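Local coordinates for protein glyceraldehyde-3-phosphate dehydrogenase (Sulfolobus solfataricus, PDB 1B7G) that catalyses the phosphorylating oxidation of glyceraldehyde 3-phosphate in glycolysis, accepting NAD but with a marked preference for NADP, at residues N3-G8 / D79-T84; K27-A32 / E72-T77; N242-V247 / I334-L339; P276-F281 / E301-P306. The protein carries 1 engineered substitution. All coordinates share one frame; numbering follows the deposited sequence.

Interaction 1: N3-G8 / D79-T84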
loop_
_atom_site.group_PDB
_atom_site.type_symbol
_atom_site.label_atom_id
_atom_site.label_comp_id
_atom_site.label_asym_id
_atom_site.label_seq_id
_atom_site.Cartn_x
_atom_site.Cartn_y
_atom_site.Cartn_z
ATOM N N ASN A 3 -12.456 -26.514 10.191
ATOM C CA ASN A 3 -12.523 -26.216 8.772
ATOM C C ASN A 3 -13.343 -24.934 8.575
ATOM O O ASN A 3 -14.498 -24.936 8.967
ATOM C CB ASN A 3 -13.248 -27.368 8.037
ATOM C CG ASN A 3 -12.353 -28.618 7.963
ATOM O OD1 ASN A 3 -11.137 -28.451 7.994
ATOM N ND2 ASN A 3 -12.957 -29.802 7.860
ATOM N N VAL A 4 -12.747 -23.897 7.977
ATOM C CA VAL A 4 -13.446 -22.619 7.831
ATOM C C VAL A 4 -13.634 -22.216 6.375
ATOM O O VAL A 4 -12.712 -22.172 5.567
ATOM C CB VAL A 4 -12.698 -21.446 8.513
ATOM C CG1 VAL A 4 -13.592 -20.199 8.560
ATOM C CG2 VAL A 4 -12.191 -21.791 9.883
ATOM N N ALA A 5 -14.882 -21.825 6.081
ATOM C CA ALA A 5 -15.236 -21.248 4.792
ATOM C C ALA A 5 -15.308 -19.703 4.889
ATOM O O ALA A 5 -15.710 -19.211 5.926
ATOM C CB ALA A 5 -16.633 -21.773 4.455
ATOM N N VAL A 6 -14.995 -18.966 3.847
ATOM C CA VAL A 6 -15.174 -17.527 3.742
ATOM C C VAL A 6 -16.114 -17.197 2.581
ATOM O O VAL A 6 -15.807 -17.371 1.414
ATOM C CB VAL A 6 -13.885 -16.710 3.533
ATOM C CG1 VAL A 6 -14.184 -15.222 3.507
ATOM C CG2 VAL A 6 -12.870 -17.021 4.624
ATOM N N ASN A 7 -17.279 -16.668 2.941
ATOM C CA ASN A 7 -18.305 -16.350 1.942
ATOM C C ASN A 7 -18.224 -14.868 1.606
ATOM O O ASN A 7 -18.473 -14.006 2.440
ATOM C CB ASN A 7 -19.664 -16.806 2.482
ATOM C CG ASN A 7 -20.771 -16.635 1.444
ATOM O OD1 ASN A 7 -20.478 -16.284 0.309
ATOM N ND2 ASN A 7 -22.025 -16.853 1.832
ATOM N N GLY A 8 -17.702 -14.563 0.424
ATOM C CA GLY A 8 -17.457 -13.229 -0.068
ATOM C C GLY A 8 -15.996 -12.820 -0.026
ATOM O O GLY A 8 -15.550 -12.184 0.936
ATOM N N ASP A 79 -16.975 -26.543 8.860
ATOM C CA ASP A 79 -17.466 -26.614 10.203
ATOM C C ASP A 79 -18.072 -25.238 10.605
ATOM O O ASP A 79 -18.800 -25.182 11.601
ATOM C CB ASP A 79 -16.297 -26.876 11.156
ATOM C CG ASP A 79 -15.670 -28.251 10.899
ATOM O OD1 ASP A 79 -16.429 -29.197 10.597
ATOM O OD2 ASP A 79 -14.440 -28.372 10.997
ATOM N N ILE A 80 -17.696 -24.152 9.931
ATOM C CA ILE A 80 -18.195 -22.797 10.274
ATOM C C ILE A 80 -17.921 -21.828 9.128
ATOM O O ILE A 80 -16.901 -21.913 8.428
ATOM C CB ILE A 80 -17.535 -22.243 11.541
ATOM C CG1 ILE A 80 -18.050 -20.839 11.945
ATOM C CG2 ILE A 80 -16.017 -22.141 11.326
ATOM C CD1 ILE A 80 -17.712 -20.508 13.421
ATOM N N VAL A 81 -18.858 -20.896 8.882
ATOM C CA VAL A 81 -18.677 -19.975 7.771
ATOM C C VAL A 81 -18.424 -18.533 8.275
ATOM O O VAL A 81 -19.132 -18.137 9.213
ATOM C CB VAL A 81 -19.937 -19.921 6.894
ATOM C CG1 VAL A 81 -19.705 -19.023 5.676
ATOM C CG2 VAL A 81 -20.380 -21.314 6.443
ATOM N N VAL A 82 -17.436 -17.860 7.733
ATOM C CA VAL A 82 -17.199 -16.437 7.948
ATOM C C VAL A 82 -17.878 -15.683 6.773
ATOM O O VAL A 82 -17.445 -15.738 5.621
ATOM C CB VAL A 82 -15.761 -15.952 8.030
ATOM C CG1 VAL A 82 -15.721 -14.437 8.331
ATOM C CG2 VAL A 82 -14.985 -16.654 9.148
ATOM N N ASP A 83 -19.017 -15.074 7.074
ATOM C CA ASP A 83 -19.774 -14.369 6.036
ATOM C C ASP A 83 -19.270 -12.929 5.951
ATOM O O ASP A 83 -19.376 -12.196 6.936
ATOM C CB ASP A 83 -21.270 -14.423 6.328
ATOM C CG ASP A 83 -22.128 -13.768 5.263
ATOM O OD1 ASP A 83 -21.859 -12.623 4.839
ATOM O OD2 ASP A 83 -23.128 -14.396 4.856
ATOM N N THR A 84 -18.725 -12.596 4.798
ATOM C CA THR A 84 -18.178 -11.263 4.542
ATOM C C THR A 84 -18.768 -10.695 3.263
ATOM O O THR A 84 -18.101 -9.999 2.495
ATOM C CB THR A 84 -16.651 -11.256 4.458
ATOM O OG1 THR A 84 -16.195 -12.110 3.409
ATOM C CG2 THR A 84 -15.996 -11.696 5.751
HETATM O O HOH W 1 -15.765 -30.353 7.797
HETATM O O HOH W 2 -15.158 -9.549 1.765
#
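Backbone hydrogen bonds of a parallel ladder join strand 3-7 to strand 80-83, side by side in the parallel sheet of the N-terminal Rossmann domain. A5 and N7 each give and take: A5 N donates to I80 O and N7 N to V82 O, while A5 O receives V82 N (2.8 Å, 176°) and N7 O receives T84 N. At the start the ladder frays: N3 O takes D79 N at 3.0 Å from above its carbonyl plane, and I80 N only weakly.

Side-chain and water bonds close the two ends. D79 OD2 accepts N3 N at 2.8 Å, almost straight along the N-H but from above the carboxylate plane, while its other oxygen, OD1, reaches N3 ND2 through a water, the amide and carboxylate lying 10° from coplanar. An alanine at D79 would lose both links and would probably loosen this end of the strand pair. At the far end T84 OG1, held between its own N and carbonyl carbon, donates to a lone pair of G8 O at 2.6 Å, and a second water bridges G8 O and T84 O.

Apolar contacts line one face, where V4 CG1 meets V82 CG2 at 3.9 Å beneath helices 11-21 and 304-315. On the other face N7 and D83 stand side by side, and Y97 OH is the partner of each.

The chemistry implies a ladder that holds G8, whose backbone angles call for glycine and where a CB would clash with T84 O, at the head of what is probably the dinucleotide-binding glycine loop, with T84 beside I12, a likely NAD contact.

Interaction 2: K27-A32 / E72-T77; sequences KLVGVA and EDLIKT. Unlike the reference sequence in segment 72-77: E72 (reference Asp), D73 (reference Tyr).
Strand 27-32 and helix 72-77 run nearly antiparallel, at 162°, approaching to 8.6 Å at the closest between their axes, and V29 breaks the strand's alternation by taking helical backbone angles, so that its side chain faces the helix and G30 comes close to L74 without a side chain between. L74 carries most of the contact. Its chi1 of 168° carries CG toward the strand, and chi2 of 63° turns CD1 to V29 CG1, at 3.6 Å, and to G30 O, at 3.7 Å, while CD2 rests 3.8 Å from A32 CB and against the carbonyl carbon of V31. L74 and V29 pass alongside, each aimed at the other's backbone. T77 meets V29 at a slant one turn further on, its CG2 touching V29 CG1 at 3.6 Å, while its OG1 turns back to donate to D73 O at 2.9 Å, an oxygen that also accepts T77 N.

L74 reaches A5 of strand 2-7 as well, so the helix covers two neighbouring strands of the Rossmann sheet and then leads into strand 80-83, completing the crossover from strand 50-51. An alanine at L74 would lose CG and both methyls and would probably weaken the seating of the helix on V29 and A32.

The segments meet by packing alone, methyls against methyls and against strand backbone, so shape decides the fit; the backbone angles of G30 call for glycine, and a CB there would also come close to L74 CD1, at 3.5 Å.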
loop_
_atom_site.group_PDB
_atom_site.type_symbol
_atom_site.label_atom_id
_atom_site.label_comp_id
_atom_site.label_asym_id
_atom_site.label_seq_id
_atom_site.Cartn_x
_atom_site.Cartn_y
_atom_site.Cartn_z
ATOM N N LYS A 27 -8.192 -24.472 9.206
ATOM C CA LYS A 27 -7.761 -24.649 7.816
ATOM C C LYS A 27 -8.812 -23.987 6.925
ATOM O O LYS A 27 -10.009 -24.169 7.130
ATOM C CB LYS A 27 -7.491 -26.092 7.438
ATOM C CG LYS A 27 -8.562 -26.939 6.822
ATOM C CD LYS A 27 -8.208 -28.426 6.918
ATOM C CE LYS A 27 -9.035 -29.283 5.978
ATOM N NZ LYS A 27 -8.906 -30.739 6.281
ATOM N N LEU A 28 -8.324 -23.234 5.940
ATOM C CA LEU A 28 -9.221 -22.599 4.989
ATOM C C LEU A 28 -9.757 -23.632 3.997
ATOM O O LEU A 28 -9.002 -24.118 3.161
ATOM C CB LEU A 28 -8.509 -21.488 4.222
ATOM C CG LEU A 28 -9.343 -20.795 3.128
ATOM C CD1 LEU A 28 -10.493 -19.984 3.710
ATOM C CD2 LEU A 28 -8.428 -19.874 2.314
ATOM N N VAL A 29 -11.057 -23.849 3.998
ATOM C CA VAL A 29 -11.680 -24.805 3.084
ATOM C C VAL A 29 -11.772 -24.210 1.700
ATOM O O VAL A 29 -11.589 -24.873 0.680
ATOM C CB VAL A 29 -13.095 -25.201 3.567
ATOM C CG1 VAL A 29 -13.891 -25.883 2.476
ATOM C CG2 VAL A 29 -13.010 -26.107 4.794
ATOM N N GLY A 30 -12.101 -22.911 1.632
ATOM C CA GLY A 30 -12.263 -22.292 0.309
ATOM C C GLY A 30 -13.018 -20.962 0.512
ATOM O O GLY A 30 -13.372 -20.635 1.649
ATOM N N VAL A 31 -13.167 -20.196 -0.558
ATOM C CA VAL A 31 -13.822 -18.884 -0.481
ATOM C C VAL A 31 -14.911 -18.790 -1.540
ATOM O O VAL A 31 -14.814 -19.415 -2.594
ATOM C CB VAL A 31 -12.831 -17.724 -0.687
ATOM C CG1 VAL A 31 -11.645 -17.822 0.255
ATOM C CG2 VAL A 31 -12.304 -17.618 -2.109
ATOM N N ALA A 32 -15.920 -17.955 -1.277
ATOM C CA ALA A 32 -17.032 -17.821 -2.218
ATOM C C ALA A 32 -17.060 -16.422 -2.836
ATOM O O ALA A 32 -16.854 -15.410 -2.144
ATOM C CB ALA A 32 -18.325 -18.176 -1.520
ATOM N N GLU A 72 -23.348 -23.515 -1.398
ATOM C CA GLU A 72 -23.867 -24.558 -0.541
ATOM C C GLU A 72 -22.847 -25.668 -0.309
ATOM O O GLU A 72 -22.719 -26.186 0.806
ATOM C CB GLU A 72 -25.147 -25.173 -1.100
ATOM C CG GLU A 72 -26.385 -24.310 -0.912
ATOM C CD GLU A 72 -26.460 -23.172 -1.910
ATOM O OE1 GLU A 72 -25.593 -23.090 -2.802
ATOM O OE2 GLU A 72 -27.411 -22.361 -1.788
ATOM N N ASP A 73 -22.144 -26.069 -1.361
ATOM C CA ASP A 73 -21.108 -27.082 -1.221
ATOM C C ASP A 73 -20.081 -26.634 -0.181
ATOM O O ASP A 73 -19.805 -27.393 0.765
ATOM C CB ASP A 73 -20.386 -27.332 -2.546
ATOM C CG ASP A 73 -21.276 -28.140 -3.501
ATOM O OD1 ASP A 73 -22.143 -28.871 -3.005
ATOM O OD2 ASP A 73 -21.103 -27.970 -4.709
ATOM N N LEU A 74 -19.586 -25.410 -0.385
ATOM C CA LEU A 74 -18.566 -24.813 0.478
ATOM C C LEU A 74 -19.074 -24.802 1.906
ATOM O O LEU A 74 -18.394 -25.216 2.833
ATOM C CB LEU A 74 -18.197 -23.386 0.024
ATOM C CG LEU A 74 -17.357 -22.549 0.994
ATOM C CD1 LEU A 74 -15.987 -23.170 1.244
ATOM C CD2 LEU A 74 -17.151 -21.110 0.504
ATOM N N ILE A 75 -20.353 -24.418 2.041
ATOM C CA ILE A 75 -21.009 -24.381 3.331
ATOM C C ILE A 75 -21.056 -25.751 3.977
ATOM O O ILE A 75 -20.640 -25.924 5.130
ATOM C CB ILE A 75 -22.429 -23.750 3.220
ATOM C CG1 ILE A 75 -22.286 -22.289 2.793
ATOM C CG2 ILE A 75 -23.083 -23.827 4.599
ATOM C CD1 ILE A 75 -23.511 -21.662 2.171
ATOM N N LYS A 76 -21.524 -26.751 3.216
ATOM C CA LYS A 76 -21.613 -28.125 3.691
ATOM C C LYS A 76 -20.267 -28.677 4.142
ATOM O O LYS A 76 -20.158 -29.324 5.204
ATOM C CB LYS A 76 -22.241 -29.033 2.617
ATOM C CG LYS A 76 -23.741 -28.983 2.483
ATOM C CD LYS A 76 -24.339 -29.650 1.257
ATOM C CE LYS A 76 -24.700 -28.687 0.150
ATOM N NZ LYS A 76 -25.364 -29.315 -1.026
ATOM N N THR A 77 -19.209 -28.376 3.414
ATOM C CA THR A 77 -17.856 -28.813 3.750
ATOM C C THR A 77 -17.238 -28.151 4.953
ATOM O O THR A 77 -16.330 -28.715 5.607
ATOM C CB THR A 77 -16.931 -28.532 2.533
ATOM O OG1 THR A 77 -17.531 -29.104 1.381
ATOM C CG2 THR A 77 -15.536 -29.091 2.717
#

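Interaction 3: N242-V247 / I334-L339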
loop_
_atom_site.group_PDB
_atom_site.type_symbol
_atom_site.label_atom_id
_atom_site.label_comp_id
_atom_site.label_asym_id
_atom_site.label_seq_id
_atom_site.Cartn_x
_atom_site.Cartn_y
_atom_site.Cartn_z
ATOM N N ASN A 242 -0.557 -0.319 26.717
ATOM C CA ASN A 242 -0.301 -1.725 27.007
ATOM C C ASN A 242 -1.446 -2.639 26.663
ATOM O O ASN A 242 -1.796 -3.586 27.396
ATOM C CB ASN A 242 -0.028 -1.823 28.536
ATOM C CG ASN A 242 1.375 -1.319 28.814
ATOM O OD1 ASN A 242 2.304 -2.049 28.456
ATOM N ND2 ASN A 242 1.515 -0.101 29.342
ATOM N N THR A 243 -2.096 -2.394 25.528
ATOM C CA THR A 243 -3.242 -3.233 25.144
ATOM C C THR A 243 -3.128 -3.602 23.688
ATOM O O THR A 243 -3.268 -2.727 22.781
ATOM C CB THR A 243 -4.575 -2.481 25.368
ATOM O OG1 THR A 243 -4.668 -1.981 26.694
ATOM C CG2 THR A 243 -5.792 -3.310 25.034
ATOM N N PRO A 244 -2.903 -4.856 23.359
ATOM C CA PRO A 244 -2.977 -5.295 21.986
ATOM C C PRO A 244 -4.295 -4.915 21.312
ATOM O O PRO A 244 -5.352 -5.230 21.772
ATOM C CB PRO A 244 -2.811 -6.803 22.058
ATOM C CG PRO A 244 -2.088 -7.038 23.344
ATOM C CD PRO A 244 -2.634 -5.978 24.282
ATOM N N ARG A 245 -4.124 -4.414 20.066
ATOM C CA ARG A 245 -5.233 -4.013 19.235
ATOM C C ARG A 245 -5.496 -2.487 19.315
ATOM O O ARG A 245 -6.303 -1.949 18.599
ATOM C CB ARG A 245 -6.477 -4.861 19.358
ATOM C CG ARG A 245 -6.262 -6.248 18.766
ATOM C CD ARG A 245 -7.506 -7.126 18.779
ATOM N NE ARG A 245 -7.032 -8.539 18.771
ATOM C CZ ARG A 245 -7.855 -9.569 18.719
ATOM N NH1 ARG A 245 -9.161 -9.388 18.609
ATOM N NH2 ARG A 245 -7.345 -10.803 18.757
ATOM N N ILE A 246 -4.659 -1.874 20.120
ATOM C CA ILE A 246 -4.618 -0.427 20.299
ATOM C C ILE A 246 -3.155 -0.021 20.196
ATOM O O ILE A 246 -2.298 -0.616 20.871
ATOM C CB ILE A 246 -5.179 0.064 21.629
ATOM C CG1 ILE A 246 -6.692 -0.168 21.735
ATOM C CG2 ILE A 246 -4.889 1.567 21.828
ATOM C CD1 ILE A 246 -7.274 0.131 23.127
ATOM N N VAL A 247 -2.827 0.936 19.347
ATOM C CA VAL A 247 -1.446 1.439 19.314
ATOM C C VAL A 247 -1.478 2.963 19.573
ATOM O O VAL A 247 -2.508 3.600 19.356
ATOM C CB VAL A 247 -0.693 1.153 18.023
ATOM C CG1 VAL A 247 -0.360 -0.334 17.892
ATOM C CG2 VAL A 247 -1.437 1.628 16.777
ATOM N N ILE A 334 -0.175 -8.631 15.555
ATOM C CA ILE A 334 -0.911 -7.506 16.129
ATOM C C ILE A 334 -0.015 -6.782 17.120
ATOM O O ILE A 334 0.789 -7.399 17.815
ATOM C CB ILE A 334 -2.212 -7.979 16.789
ATOM C CG1 ILE A 334 -3.172 -8.647 15.807
ATOM C CG2 ILE A 334 -2.936 -6.852 17.522
ATOM C CD1 ILE A 334 -3.428 -7.887 14.514
ATOM N N LEU A 335 -0.064 -5.457 17.144
ATOM C CA LEU A 335 0.807 -4.689 18.020
ATOM C C LEU A 335 0.146 -4.076 19.227
ATOM O O LEU A 335 -1.054 -3.930 19.299
ATOM C CB LEU A 335 1.393 -3.534 17.151
ATOM C CG LEU A 335 2.163 -3.968 15.906
ATOM C CD1 LEU A 335 2.496 -2.740 15.032
ATOM C CD2 LEU A 335 3.444 -4.707 16.298
ATOM N N LYS A 336 0.957 -3.543 20.134
ATOM C CA LYS A 336 0.472 -2.723 21.247
ATOM C C LYS A 336 1.561 -1.654 21.438
ATOM O O LYS A 336 2.569 -1.738 20.742
ATOM C CB LYS A 336 0.267 -3.511 22.554
ATOM C CG LYS A 336 1.634 -4.004 23.088
ATOM C CD LYS A 336 1.455 -4.711 24.439
ATOM C CE LYS A 336 2.867 -5.300 24.775
ATOM N NZ LYS A 336 2.781 -5.920 26.136
ATOM N N GLY A 337 1.380 -0.701 22.324
ATOM C CA GLY A 337 2.371 0.319 22.608
ATOM C C GLY A 337 2.407 1.354 21.474
ATOM O O GLY A 337 1.427 1.502 20.737
ATOM N N TYR A 338 3.532 2.016 21.303
ATOM C CA TYR A 338 3.716 2.995 20.247
ATOM C C TYR A 338 3.970 2.349 18.903
ATOM O O TYR A 338 4.807 1.447 18.749
ATOM C CB TYR A 338 4.819 4.012 20.586
ATOM C CG TYR A 338 4.353 5.087 21.550
ATOM C CD1 TYR A 338 3.714 6.245 21.085
ATOM C CD2 TYR A 338 4.559 4.952 22.926
ATOM C CE1 TYR A 338 3.290 7.222 21.979
ATOM C CE2 TYR A 338 4.124 5.913 23.812
ATOM C CZ TYR A 338 3.493 7.048 23.329
ATOM O OH TYR A 338 3.069 7.995 24.213
ATOM N N LEU A 339 3.193 2.774 17.890
ATOM C CA LEU A 339 3.443 2.299 16.535
ATOM C C LEU A 339 4.573 3.175 15.949
ATOM O O LEU A 339 5.434 2.740 15.207
ATOM C CB LEU A 339 2.214 2.420 15.638
ATOM C CG LEU A 339 2.466 2.167 14.147
ATOM C CD1 LEU A 339 2.825 0.666 13.933
ATOM C CD2 LEU A 339 1.243 2.521 13.318
HETATM O O HOH W 3 0.015 -5.931 27.798
HETATM O O HOH W 4 -1.436 -0.485 23.592
#
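The C-terminal tail, residues 334-339, runs past a type II beta turn, T243 to I246, and on along V247 at the start of strand 246-249, an outermost strand, within the chain, of the catalytic domain's mixed sheet. V247 is the apolar centre. With CG1 anti to its carbonyl carbon (chi1 -71°), it lays CG1 on L335 CB at 3.7 Å and CG2 on L339 CB at 3.9 Å, meeting both at a slant. R245 CG passes across I334 CG2 at 3.6 Å, and K336 CB lies beside the T243-P244 peptide, 3.5 Å from P244 N. One direct backbone bond spans the segments, R245 N to L335 O at 3.2 Å, nearly along the C=O axis and straight at the hydrogen (169°). CA-H...O contacts from K336 to I246 O and from V247 to G337 O extend it.

The next shell sets these pieces in place. I246 N to T243 O closes the turn, whose third residue, R245, takes a positive phi of 97°. A water accepts from T243 N and G337 N and lies 2.9 Å from I246 O. Outside the two segments, the extended R245 chain ends in salt bridges to D310 and E307, its NE donates to N329 OD1, and L335 N is held by E277.

At the exposed outer side K336 runs fully extended beyond CG until NZ donates to a water at 3.2 Å, which itself donates to N242 O at 3.0 Å.

Interaction 4: P276-F281 / E301-P306; sequences PEVMIF and ESIVVP
The pyrrolidine ring of P276 has S302 OG over one face, 3.3 Å from both P276 N and P276 CA and 3.8 Å from P276 CB. Close as it is, OG cannot bond the proline nitrogen, which has no hydrogen to share; its partner is H299 ND1. At the ring's CB corner S302 O approaches at 3.6 Å, and P306 comes in with its CD 4.3 Å from P276 CB.

Beyond the ring, P276 O receives I303 CA in a CA-H...O contact of 3.5 Å (150° at the hydrogen) and also accepts from R146 NH1.

These residues join the lead-in to strand 278-288 of the catalytic domain's mixed sheet with the turn entering helix 304-315, where V305 N donates to S302 O. In the second segment E301 reaches across to form a salt bridge with R266 of the second subunit.

I303, with CG1 anti to its backbone N (chi1 -180°), extends its chain alongside V278, the two running abreast, so that CD1 meets V278 CG2 at 3.9 Å. Both side chains also touch A143 of helix 139-152, and I303 packs on C139, the probable nucleophile.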
loop_
_atom_site.group_PDB
_atom_site.type_symbol
_atom_site.label_atom_id
_atom_site.label_comp_id
_atom_site.label_asym_id
_atom_site.label_seq_id
_atom_site.Cartn_x
_atom_site.Cartn_y
_atom_site.Cartn_z
ATOM N N PRO A 276 -4.398 -3.078 11.738
ATOM C CA PRO A 276 -5.623 -3.510 12.359
ATOM C C PRO A 276 -5.886 -2.912 13.737
ATOM O O PRO A 276 -6.960 -3.136 14.317
ATOM C CB PRO A 276 -5.503 -5.023 12.461
ATOM C CG PRO A 276 -4.212 -5.407 11.807
ATOM C CD PRO A 276 -3.393 -4.178 11.602
ATOM N N GLU A 277 -4.906 -2.302 14.355
ATOM C CA GLU A 277 -5.009 -1.713 15.663
ATOM C C GLU A 277 -5.674 -0.323 15.658
ATOM O O GLU A 277 -5.492 0.417 14.682
ATOM C CB GLU A 277 -3.613 -1.541 16.267
ATOM C CG GLU A 277 -2.835 -2.884 16.375
ATOM C CD GLU A 277 -2.064 -3.244 15.122
ATOM O OE1 GLU A 277 -2.107 -2.475 14.127
ATOM O OE2 GLU A 277 -1.404 -4.319 15.112
ATOM N N VAL A 278 -6.302 0.045 16.757
ATOM C CA VAL A 278 -6.854 1.423 16.896
ATOM C C VAL A 278 -5.672 2.342 17.081
ATOM O O VAL A 278 -4.808 2.007 17.915
ATOM C CB VAL A 278 -7.827 1.521 18.094
ATOM C CG1 VAL A 278 -8.289 2.961 18.369
ATOM C CG2 VAL A 278 -9.071 0.680 17.806
ATOM N N MET A 279 -5.535 3.421 16.291
ATOM C CA MET A 279 -4.375 4.288 16.328
ATOM C C MET A 279 -4.648 5.577 17.117
ATOM O O MET A 279 -5.239 6.518 16.562
ATOM C CB MET A 279 -3.917 4.665 14.909
ATOM C CG MET A 279 -3.272 3.538 14.117
ATOM S SD MET A 279 -3.441 3.740 12.330
ATOM C CE MET A 279 -4.996 3.019 12.003
ATOM N N ILE A 280 -4.352 5.583 18.414
ATOM C CA ILE A 280 -4.668 6.742 19.249
ATOM C C ILE A 280 -3.531 7.754 19.210
ATOM O O ILE A 280 -2.368 7.412 19.430
ATOM C CB ILE A 280 -4.941 6.351 20.710
ATOM C CG1 ILE A 280 -6.181 5.455 20.790
ATOM C CG2 ILE A 280 -5.107 7.609 21.582
ATOM C CD1 ILE A 280 -6.493 4.900 22.150
ATOM N N PHE A 281 -3.883 9.000 18.893
ATOM C CA PHE A 281 -2.898 10.087 18.892
ATOM C C PHE A 281 -2.579 10.482 20.319
ATOM O O PHE A 281 -3.445 10.987 21.043
ATOM C CB PHE A 281 -3.448 11.290 18.075
ATOM C CG PHE A 281 -3.452 10.911 16.602
ATOM C CD1 PHE A 281 -4.510 10.215 16.051
ATOM C CD2 PHE A 281 -2.345 11.225 15.822
ATOM C CE1 PHE A 281 -4.494 9.881 14.720
ATOM C CE2 PHE A 281 -2.315 10.869 14.475
ATOM C CZ PHE A 281 -3.385 10.189 13.949
ATOM N N GLU A 301 -9.953 -1.318 6.387
ATOM C CA GLU A 301 -9.815 -2.582 5.635
ATOM C C GLU A 301 -9.443 -3.771 6.531
ATOM O O GLU A 301 -9.687 -4.912 6.120
ATOM C CB GLU A 301 -8.744 -2.394 4.560
ATOM C CG GLU A 301 -9.182 -1.347 3.493
ATOM C CD GLU A 301 -7.981 -1.157 2.530
ATOM O OE1 GLU A 301 -6.942 -0.638 2.978
ATOM O OE2 GLU A 301 -8.093 -1.578 1.381
ATOM N N SER A 302 -8.841 -3.517 7.665
ATOM C CA SER A 302 -8.329 -4.606 8.495
ATOM C C SER A 302 -8.740 -4.688 9.943
ATOM O O SER A 302 -8.426 -5.741 10.549
ATOM C CB SER A 302 -6.797 -4.504 8.445
ATOM O OG SER A 302 -6.276 -3.392 9.103
ATOM N N ILE A 303 -9.269 -3.665 10.584
ATOM C CA ILE A 303 -9.560 -3.734 12.004
ATOM C C ILE A 303 -10.384 -4.933 12.434
ATOM O O ILE A 303 -10.028 -5.536 13.466
ATOM C CB ILE A 303 -10.193 -2.424 12.544
ATOM C CG1 ILE A 303 -10.449 -2.601 14.053
ATOM C CG2 ILE A 303 -11.463 -2.092 11.739
ATOM C CD1 ILE A 303 -10.693 -1.262 14.785
ATOM N N VAL A 304 -11.333 -5.411 11.636
ATOM C CA VAL A 304 -12.156 -6.530 12.072
ATOM C C VAL A 304 -11.552 -7.903 11.783
ATOM O O VAL A 304 -12.159 -8.909 12.198
ATOM C CB VAL A 304 -13.608 -6.498 11.604
ATOM C CG1 VAL A 304 -14.326 -5.253 12.129
ATOM C CG2 VAL A 304 -13.800 -6.616 10.102
ATOM N N VAL A 305 -10.455 -7.989 11.079
ATOM C CA VAL A 305 -9.841 -9.295 10.785
ATOM C C VAL A 305 -9.543 -10.121 12.008
ATOM O O VAL A 305 -10.130 -11.218 12.106
ATOM C CB VAL A 305 -8.630 -9.083 9.851
ATOM C CG1 VAL A 305 -7.859 -10.367 9.568
ATOM C CG2 VAL A 305 -9.208 -8.523 8.534
ATOM N N PRO A 306 -8.773 -9.688 12.998
ATOM C CA PRO A 306 -8.521 -10.431 14.206
ATOM C C PRO A 306 -9.791 -10.736 14.977
ATOM O O PRO A 306 -9.947 -11.868 15.502
ATOM C CB PRO A 306 -7.489 -9.647 14.983
ATOM C CG PRO A 306 -7.650 -8.241 14.466
ATOM C CD PRO A 306 -8.114 -8.351 13.039
#

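Interactions 1 and 2 belong to one Rossmann sheet and touch through neighbouring strands 2-7 and 26-32, V6 O lying 2.8 Å from A32 N; helix 71-77 of interaction 2 leads directly into strand 80-83 of interaction 1. Both are buried, yet interaction 1 rests on a backbone ladder and interaction 2 on methyl contacts. Interactions 3 and 4 likewise share a sheet, strand 246-249 pairing with 278-288. Interaction 4 is buried near the catalytic cysteine, whereas interaction 3, partly buried, uses water at its solvent side. The centres of interactions 1 and 3 are about 28 Å apart, on opposite sides of the chain's centre.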